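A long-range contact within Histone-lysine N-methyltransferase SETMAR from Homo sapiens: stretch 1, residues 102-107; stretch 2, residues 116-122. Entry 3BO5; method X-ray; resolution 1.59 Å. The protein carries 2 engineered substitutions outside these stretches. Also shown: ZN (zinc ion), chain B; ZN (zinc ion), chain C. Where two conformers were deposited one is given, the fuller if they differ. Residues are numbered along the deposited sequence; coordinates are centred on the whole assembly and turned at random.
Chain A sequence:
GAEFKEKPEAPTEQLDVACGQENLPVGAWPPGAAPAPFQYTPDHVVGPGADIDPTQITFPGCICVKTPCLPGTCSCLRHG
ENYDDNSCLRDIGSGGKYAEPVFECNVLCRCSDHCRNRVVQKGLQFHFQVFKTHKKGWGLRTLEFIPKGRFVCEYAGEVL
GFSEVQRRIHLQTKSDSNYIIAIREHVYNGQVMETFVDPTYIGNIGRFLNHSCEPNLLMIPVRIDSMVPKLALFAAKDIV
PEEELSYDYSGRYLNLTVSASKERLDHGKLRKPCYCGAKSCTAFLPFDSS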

# COMPACT_ATOMS: atom_id res chain seq x y z
N VAL A 102 -6.99 9.89 -7.49
CA VAL A 102 -6.46 10.71 -6.42
C VAL A 102 -5.06 11.21 -6.77
O VAL A 102 -4.12 10.39 -7.04
CB VAL A 102 -6.32 9.94 -5.08
CG1 VAL A 102 -5.67 10.79 -4.00
CG2 VAL A 102 -7.73 9.43 -4.58
N PHE A 103 -4.95 12.55 -6.77
CA PHE A 103 -3.64 13.18 -6.93
C PHE A 103 -3.35 13.99 -5.70
O PHE A 103 -4.16 14.78 -5.32
CB PHE A 103 -3.66 14.11 -8.15
CG PHE A 103 -3.72 13.35 -9.42
CD1 PHE A 103 -2.53 13.07 -10.12
CD2 PHE A 103 -4.95 12.94 -9.94
CE1 PHE A 103 -2.56 12.35 -11.32
CE2 PHE A 103 -5.00 12.21 -11.16
CZ PHE A 103 -3.82 11.94 -11.82
N GLU A 104 -2.21 13.76 -5.08
CA GLU A 104 -1.70 14.69 -4.03
C GLU A 104 -0.92 15.84 -4.66
O GLU A 104 -0.34 15.71 -5.76
CB GLU A 104 -0.79 13.95 -3.02
CG GLU A 104 -1.62 12.99 -2.21
CD GLU A 104 -0.93 12.54 -0.91
OE1 GLU A 104 0.24 12.93 -0.61
OE2 GLU A 104 -1.63 11.73 -0.26
N CYS A 105 -0.82 16.96 -3.91
CA CYS A 105 0.14 17.99 -4.31
C CYS A 105 1.54 17.38 -4.19
O CYS A 105 1.76 16.45 -3.42
CB CYS A 105 -0.07 19.23 -3.48
SG CYS A 105 -1.55 20.03 -3.93
N ASN A 106 2.44 17.81 -5.10
CA ASN A 106 3.71 17.15 -5.25
C ASN A 106 4.88 18.10 -5.10
O ASN A 106 4.74 19.19 -4.61
CB ASN A 106 3.75 16.34 -6.53
CG ASN A 106 3.76 17.19 -7.78
OD1 ASN A 106 4.14 18.35 -7.74
ND2 ASN A 106 3.42 16.58 -8.93
N VAL A 107 6.07 17.63 -5.49
CA VAL A 107 7.26 18.44 -5.21
C VAL A 107 7.23 19.77 -6.02
O VAL A 107 7.92 20.74 -5.68
CB VAL A 107 8.52 17.61 -5.50
CG1 VAL A 107 8.65 17.30 -6.98
CG2 VAL A 107 9.78 18.27 -4.89
N ARG A 116 -3.34 20.54 2.83
CA ARG A 116 -4.19 19.39 3.21
C ARG A 116 -4.20 18.28 2.19
O ARG A 116 -4.63 17.17 2.55
CB ARG A 116 -5.63 19.79 3.51
CG ARG A 116 -5.65 20.49 4.88
CD ARG A 116 -6.82 21.46 4.99
NE ARG A 116 -8.14 20.85 5.03
CZ ARG A 116 -9.25 21.55 5.25
NH1 ARG A 116 -10.43 20.95 5.28
NH2 ARG A 116 -9.18 22.87 5.43
N ASN A 117 -3.72 18.57 0.98
CA ASN A 117 -3.66 17.53 -0.04
C ASN A 117 -2.28 16.88 -0.12
O ASN A 117 -1.92 16.37 -1.20
CB ASN A 117 -4.11 18.07 -1.42
CG ASN A 117 -4.45 17.00 -2.39
OD1 ASN A 117 -5.16 16.06 -2.03
ND2 ASN A 117 -4.02 17.17 -3.64
N ARG A 118 -1.53 16.91 0.99
CA ARG A 118 -0.25 16.16 1.12
C ARG A 118 -0.45 15.27 2.32
O ARG A 118 -0.51 15.78 3.46
CB ARG A 118 0.93 17.11 1.35
CG ARG A 118 1.09 18.13 0.23
CD ARG A 118 2.14 19.10 0.62
NE ARG A 118 2.44 20.14 -0.39
CZ ARG A 118 3.24 19.98 -1.43
NH1 ARG A 118 3.73 18.79 -1.73
NH2 ARG A 118 3.49 21.06 -2.22
N VAL A 119 -0.59 13.97 2.08
CA VAL A 119 -0.88 13.00 3.17
C VAL A 119 -0.02 11.78 2.94
O VAL A 119 0.89 11.56 3.75
CB VAL A 119 -2.36 12.64 3.29
CG1 VAL A 119 -2.59 11.43 4.18
CG2 VAL A 119 -3.11 13.85 3.80
N VAL A 120 -0.23 10.99 1.88
CA VAL A 120 0.62 9.77 1.72
C VAL A 120 2.10 10.13 1.72
O VAL A 120 2.98 9.46 2.30
CB VAL A 120 0.22 9.11 0.43
CG1 VAL A 120 1.16 7.93 0.06
CG2 VAL A 120 -1.25 8.64 0.55
N GLN A 121 2.37 11.27 1.08
CA GLN A 121 3.76 11.72 1.00
C GLN A 121 4.48 11.96 2.31
O GLN A 121 5.74 11.94 2.31
CB GLN A 121 3.83 12.99 0.12
CG GLN A 121 3.26 14.21 0.71
CD GLN A 121 3.07 15.24 -0.36
OE1 GLN A 121 3.81 16.22 -0.41
NE2 GLN A 121 2.05 15.05 -1.21
N LYS A 122 3.72 12.26 3.37
CA LYS A 122 4.25 12.54 4.70
C LYS A 122 4.80 11.29 5.39
O LYS A 122 5.47 11.41 6.39
CB LYS A 122 3.16 13.16 5.58
CG LYS A 122 2.75 14.58 5.16
CD LYS A 122 3.98 15.40 4.78
CE LYS A 122 3.61 16.88 4.80
NZ LYS A 122 4.38 17.73 3.83
ZN ZN B . -0.97 20.64 -6.12
ZN ZN C . -1.47 21.84 -2.41

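Stretch 1 is largely extended, loop beyond a weakly bonded strand at about 102-103; stretch 2 is irregular loop running into a 3-10 segment, residues 120-122. They draw closest at Glu104 and Asn117, whose CA atoms lie 5.3 Å apart. A single backbone-to-backbone hydrogen bond joins them there, Cys105 N to Asn117 O at 3.0 Å; side chains meeting main chain do most of the rest. The first amide groups of the 3-10 segment face stretch 1.

Glu104 exploits that turn. Its CA-to-CB bond runs sideways, but chi1 m and chi2 t carry the carboxylate across to the peptide nitrogens. Glu104 OE1 accepts from Val119 N at 3.0 Å and Gln121 N at 3.2 Å, while Glu104 OE2 accepts from Val120 N at 2.7 Å. A buried acid is costly unless its oxygens are paid for; here clustered main-chain donors pay, and Gln121 NE2 adds a bond to Glu104 OE1 at 2.9 Å. Val120 gives its amide to the carboxylate, and its CG2 also lies 3.2 Å from Glu104 OE2.

The amides serve as connectors. Asn117 ND2 reaches Phe103 O at 2.9 Å, so this one residue grips stretch 1 through both side chain and carbonyl. Gln121 NE2 also donates to Cys105 O at 2.6 Å, bridging a side chain and a backbone carbonyl.

Arg118, with chi1 m and then chi2 and chi3 both t, offers NH1 and NH2 to Asn106 O at 3.1 and 3.3 Å. That oxygen lies at the guanidinium edge, near its plane, while Cys105 CB covers one face. Arg118 NH1 also donates to Gln121 OE1 at 2.9 Å, tying the two long polar side chains together.

Cys105 points toward stretch 2, yet its sulfur serves metal: Cys105 SG bridges both zinc ions, 2.4 Å from each ZN, anchoring the buried contact of 405 Å² to the metal site.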